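Local coordinates for protein prolyl-tRNA synthetase (Naegleria fowleri, PDB 6UYH) that probably joins proline to its cognate tRNA by way of a prolyl-adenylate, as a class II aminoacyl-tRNA synthetase, at residues A[185-188]-A[189-193]; A[61-64]-A[65-68]. All coordinates share one frame; numbering follows the deposited sequence.

Contact 1: residues A[185-188]-A[189-193]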
loop_
_atom_site.group_PDB
_atom_site.type_symbol
_atom_site.label_atom_id
_atom_site.label_comp_id
_atom_site.label_asym_id
_atom_site.label_seq_id
_atom_site.Cartn_x
_atom_site.Cartn_y
_atom_site.Cartn_z
ATOM N N PHE A 185 22.637 -3.739 10.448
ATOM C CA PHE A 185 22.442 -4.997 11.162
ATOM C C PHE A 185 21.161 -4.985 11.983
ATOM O O PHE A 185 20.575 -6.048 12.227
ATOM C CB PHE A 185 23.688 -5.297 12.007
ATOM C CG PHE A 185 24.892 -5.599 11.161
ATOM C CD1 PHE A 185 25.108 -6.885 10.676
ATOM C CD2 PHE A 185 25.767 -4.587 10.789
ATOM C CE1 PHE A 185 26.195 -7.170 9.866
ATOM C CE2 PHE A 185 26.860 -4.861 9.980
ATOM C CZ PHE A 185 27.076 -6.155 9.518
ATOM N N THR A 186 20.705 -3.798 12.389
ATOM C CA THR A 186 19.381 -3.653 12.992
ATOM C C THR A 186 18.278 -4.057 12.014
ATOM O O THR A 186 17.349 -4.797 12.374
ATOM C CB THR A 186 19.195 -2.207 13.461
ATOM O OG1 THR A 186 20.135 -1.920 14.506
ATOM C CG2 THR A 186 17.768 -1.975 13.967
ATOM N N ILE A 187 18.360 -3.583 10.764
ATOM C CA ILE A 187 17.356 -3.967 9.770
ATOM C C ILE A 187 17.481 -5.448 9.445
ATOM O O ILE A 187 16.474 -6.147 9.277
ATOM C CB ILE A 187 17.476 -3.097 8.499
ATOM C CG1 ILE A 187 17.183 -1.616 8.819
ATOM C CG2 ILE A 187 16.512 -3.590 7.400
ATOM C CD1 ILE A 187 15.753 -1.347 9.275
ATOM N N LEU A 188 18.716 -5.955 9.359
ATOM C CA LEU A 188 18.913 -7.379 9.086
ATOM C C LEU A 188 18.263 -8.243 10.164
ATOM O O LEU A 188 17.665 -9.285 9.865
ATOM C CB LEU A 188 20.409 -7.696 8.979
ATOM C CG LEU A 188 20.711 -9.100 8.426
ATOM C CD1 LEU A 188 20.368 -9.182 6.949
ATOM C CD2 LEU A 188 22.164 -9.485 8.680
ATOM N N GLU A 189 18.370 -7.822 11.426
ATOM C CA GLU A 189 17.685 -8.534 12.501
ATOM C C GLU A 189 16.166 -8.448 12.346
ATOM O O GLU A 189 15.457 -9.418 12.630
ATOM C CB GLU A 189 18.133 -7.985 13.853
ATOM C CG GLU A 189 17.299 -8.432 15.049
ATOM C CD GLU A 189 17.409 -9.921 15.363
ATOM O OE1 GLU A 189 18.257 -10.625 14.769
ATOM O OE2 GLU A 189 16.650 -10.394 16.233
ATOM N N LEU A 190 15.642 -7.308 11.882
ATOM C CA LEU A 190 14.201 -7.224 11.652
ATOM C C LEU A 190 13.762 -8.177 10.550
ATOM O O LEU A 190 12.679 -8.762 10.631
ATOM C CB LEU A 190 13.778 -5.796 11.305
ATOM C CG LEU A 190 13.791 -4.768 12.435
ATOM C CD1 LEU A 190 13.203 -3.451 11.925
ATOM C CD2 LEU A 190 12.998 -5.271 13.647
ATOM N N TYR A 191 14.584 -8.342 9.507
ATOM C CA TYR A 191 14.254 -9.323 8.481
ATOM C C TYR A 191 14.278 -10.737 9.052
ATOM O O TYR A 191 13.420 -11.563 8.717
ATOM C CB TYR A 191 15.225 -9.210 7.302
ATOM C CG TYR A 191 15.076 -7.954 6.486
ATOM C CD1 TYR A 191 13.912 -7.182 6.544
ATOM C CD2 TYR A 191 16.101 -7.542 5.635
ATOM C CE1 TYR A 191 13.786 -6.037 5.788
ATOM C CE2 TYR A 191 15.982 -6.409 4.875
ATOM C CZ TYR A 191 14.829 -5.656 4.947
ATOM O OH TYR A 191 14.730 -4.521 4.169
ATOM N N LYS A 192 15.256 -11.039 9.909
ATOM C CA LYS A 192 15.242 -12.331 10.591
ATOM C C LYS A 192 13.952 -12.504 11.395
ATOM O O LYS A 192 13.345 -13.579 11.386
ATOM C CB LYS A 192 16.474 -12.458 11.492
ATOM C CG LYS A 192 16.499 -13.678 12.419
ATOM C CD LYS A 192 15.949 -13.317 13.786
ATOM C CE LYS A 192 16.458 -14.235 14.881
ATOM N NZ LYS A 192 16.027 -13.678 16.193
ATOM N N ARG A 193 13.507 -11.447 12.084
ATOM C CA ARG A 193 12.284 -11.563 12.878
ATOM C C ARG A 193 11.048 -11.750 12.001
ATOM O O ARG A 193 10.125 -12.478 12.385
ATOM C CB ARG A 193 12.125 -10.343 13.781
ATOM C CG ARG A 193 13.244 -10.231 14.813
ATOM C CD ARG A 193 13.001 -9.053 15.740
ATOM N NE ARG A 193 11.748 -9.217 16.464
ATOM C CZ ARG A 193 11.049 -8.217 16.989
ATOM N NH1 ARG A 193 11.486 -6.967 16.880
ATOM N NH2 ARG A 193 9.913 -8.468 17.618
#
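Ile187 and Tyr191 meet one turn apart on the helix 177-198, in a local i to i+4 side-chain contact within the class II core domain. The backbone is regular helix. Glu189 N donates to Phe185 O, Leu190 N to Thr186 O, Tyr191 N to Ile187 O and Lys192 N to Leu188 O. The bond from Tyr191 N to Ile187 O is 2.9 Å long.

The methyl CG2 of Ile187 lies over a face of the Tyr191 ring, 4.0 Å from the centroid and 24° off the ring normal. This is a CH-pi contact. It is shifted toward the hydroxyl-bearing end of the ring, with Ile187 CG2 3.6 Å from Tyr191 CZ. Ile187 O also lies over the ring, near Tyr191 CG, at 3.6 Å. The ring therefore lies across its neighbour one turn back. Tyr191 CG stands opposite the carbonyl carbon (chi1 -69°), which turns the ring back toward Ile187. The hydroxyl is hydrogen-bonded to Gln168 OE1, and Trp269 touches both side chains.

The other branch of Ile187 reaches Leu190, with CD1 of Ile187 4.2 Å from CD1 of Leu190. On a more exposed side, Lys192 NZ forms a salt bridge with Glu189 OE2 at 3.3 Å; the hydrogen bond within it is weak. Both chains bend at chi2 to bring the charges together. Glu189 OE1 has a second partner in Lys205 NZ, so two lysines share this carboxylate.

Leu188 faces strand 219-227, while Leu190 faces helix 49-67. This part of helix 177-198 is packed between strands of the catalytic core, 219-227 and 261-272, and helix 49-67, as in the class II synthetase fold.

Contact 2: residues A[61-64]-A[65-68]. With EDO (1,2-ethanediol), chain K.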
loop_
_atom_site.group_PDB
_atom_site.type_symbol
_atom_site.label_atom_id
_atom_site.label_comp_id
_atom_site.label_asym_id
_atom_site.label_seq_id
_atom_site.Cartn_x
_atom_site.Cartn_y
_atom_site.Cartn_z
ATOM N N PHE A 61 3.597 -5.438 10.888
ATOM C CA PHE A 61 4.686 -5.727 11.812
ATOM C C PHE A 61 5.912 -4.873 11.507
ATOM O O PHE A 61 6.483 -4.245 12.406
ATOM C CB PHE A 61 5.043 -7.207 11.735
ATOM C CG PHE A 61 6.275 -7.581 12.514
ATOM C CD1 PHE A 61 6.228 -7.717 13.891
ATOM C CD2 PHE A 61 7.476 -7.807 11.863
ATOM C CE1 PHE A 61 7.367 -8.088 14.612
ATOM C CE2 PHE A 61 8.623 -8.178 12.569
ATOM C CZ PHE A 61 8.565 -8.313 13.950
ATOM N N PHE A 62 6.341 -4.854 10.242
ATOM C CA PHE A 62 7.579 -4.159 9.899
ATOM C C PHE A 62 7.440 -2.656 10.113
ATOM O O PHE A 62 8.344 -2.022 10.665
ATOM C CB PHE A 62 7.975 -4.475 8.452
ATOM C CG PHE A 62 9.374 -4.036 8.086
ATOM C CD1 PHE A 62 10.474 -4.780 8.490
ATOM C CD2 PHE A 62 9.582 -2.903 7.312
ATOM C CE1 PHE A 62 11.767 -4.390 8.152
ATOM C CE2 PHE A 62 10.878 -2.507 6.958
ATOM C CZ PHE A 62 11.959 -3.251 7.377
ATOM N N ASP A 63 6.306 -2.076 9.696
ATOM C CA ASP A 63 6.042 -0.658 9.921
ATOM C C ASP A 63 6.161 -0.301 11.392
ATOM O O ASP A 63 6.735 0.734 11.747
ATOM C CB ASP A 63 4.636 -0.285 9.428
ATOM C CG ASP A 63 4.621 0.272 8.007
ATOM O OD1 ASP A 63 5.692 0.418 7.402
ATOM O OD2 ASP A 63 3.512 0.551 7.503
ATOM N N ALA A 64 5.562 -1.112 12.269
ATOM C CA ALA A 64 5.625 -0.774 13.685
ATOM C C ALA A 64 7.053 -0.851 14.209
ATOM O O ALA A 64 7.435 -0.046 15.063
ATOM C CB ALA A 64 4.700 -1.682 14.500
ATOM N N GLU A 65 7.860 -1.790 13.701
ATOM C CA GLU A 65 9.239 -1.906 14.173
ATOM C C GLU A 65 10.121 -0.777 13.642
ATOM O O GLU A 65 10.977 -0.261 14.374
ATOM C CB GLU A 65 9.817 -3.268 13.779
ATOM C CG GLU A 65 9.155 -4.439 14.514
ATOM C CD GLU A 65 9.247 -4.318 16.031
ATOM O OE1 GLU A 65 10.321 -3.940 16.556
ATOM O OE2 GLU A 65 8.234 -4.603 16.705
ATOM N N ILE A 66 9.952 -0.387 12.375
ATOM C CA ILE A 66 10.819 0.672 11.859
ATOM C C ILE A 66 10.376 2.043 12.362
ATOM O O ILE A 66 11.192 2.975 12.423
ATOM C CB ILE A 66 10.915 0.661 10.322
ATOM C CG1 ILE A 66 9.559 0.983 9.656
ATOM C CG2 ILE A 66 11.518 -0.678 9.835
ATOM C CD1 ILE A 66 9.640 1.109 8.130
ATOM N N LYS A 67 9.119 2.184 12.774
ATOM C CA LYS A 67 8.702 3.443 13.377
ATOM C C LYS A 67 9.489 3.731 14.654
ATOM O O LYS A 67 9.830 4.891 14.941
ATOM C CB LYS A 67 7.197 3.413 13.647
ATOM C CG LYS A 67 6.623 4.752 14.053
ATOM C CD LYS A 67 5.139 4.645 14.324
ATOM C CE LYS A 67 4.592 5.944 14.900
ATOM N NZ LYS A 67 3.155 5.805 15.265
ATOM N N LYS A 68 9.787 2.687 15.436
ATOM C CA LYS A 68 10.581 2.837 16.650
ATOM C C LYS A 68 11.988 3.332 16.350
ATOM O O LYS A 68 12.641 3.898 17.234
ATOM C CB LYS A 68 10.660 1.504 17.397
ATOM C CG LYS A 68 9.320 0.948 17.852
ATOM C CD LYS A 68 9.451 -0.508 18.305
ATOM C CE LYS A 68 8.119 -1.073 18.768
ATOM N NZ LYS A 68 8.228 -2.492 19.216
HETATM C C1 EDO K . 15.827 7.447 16.569
HETATM O O1 EDO K . 14.913 8.393 15.998
HETATM C C2 EDO K . 15.044 6.251 17.097
HETATM O O2 EDO K . 13.877 6.714 17.790
#
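Residues 61-64 and 65-67 run on as helix 49-67, bonded i to i+4. Glu65 N binds Phe61 O, Ile66 N binds Phe62 O at 2.9 Å, and Lys67 N binds Asp63 O. The Lys68 N to Glu65 O bond is weak, at 3.4 Å.

Two aromatic rings each take an aliphatic group from four residues on. Ile66 CG2 sits over a face of the Phe62 ring, 3.7 Å from its centroid and nearest to Phe62 CE2. With Ile66 chi1 at 65°, CG1 lies between the backbone N and the carbonyl carbon, and CG2 is left beside the N, turned back to the ring. Glu65 CG lies over a face of the Phe61 ring, 4.1 Å from the centroid. The Glu65 chain then bends, and OE2 receives Lys68 NZ in a salt bridge of 3.3 Å. The lysine comes from the syn side, 35° out of the carboxylate plane.

Asp63 OD1 accepts a hydrogen bond from Trp145 NE1 on strand 140-149. A 1,2-ethanediol, probably from the crystallisation liquor, donates to Lys68 O. These are i to i+4 CH-pi pairs along one helix, with Phe61 and Glu65 facing helix 177-198 and Ile66 touching strand 140-149.

Contacts 1 and 2 lie on two helices that pack together, with centres 11 Å apart. Contact 2 comes first in the chain. Between them, Tyr191 CE1 and Phe62 CE1 are 3.5 Å apart, and Leu190 CD1 rests 3.9 Å from Ile66 CG2. At the border of this apolar interface, Arg193 NH1 and Glu65 OE1 form a long, weak ion pair. Contact 1 is nearer the active site: the Tyr191 side chain is about 6 Å from halofuginone and about 7 Å from AMPPNP. The Phe62 side chain is about 10 Å from halofuginone and about 11 Å from AMPPNP. Contact 2 thus appears to lie one layer farther from the ligands.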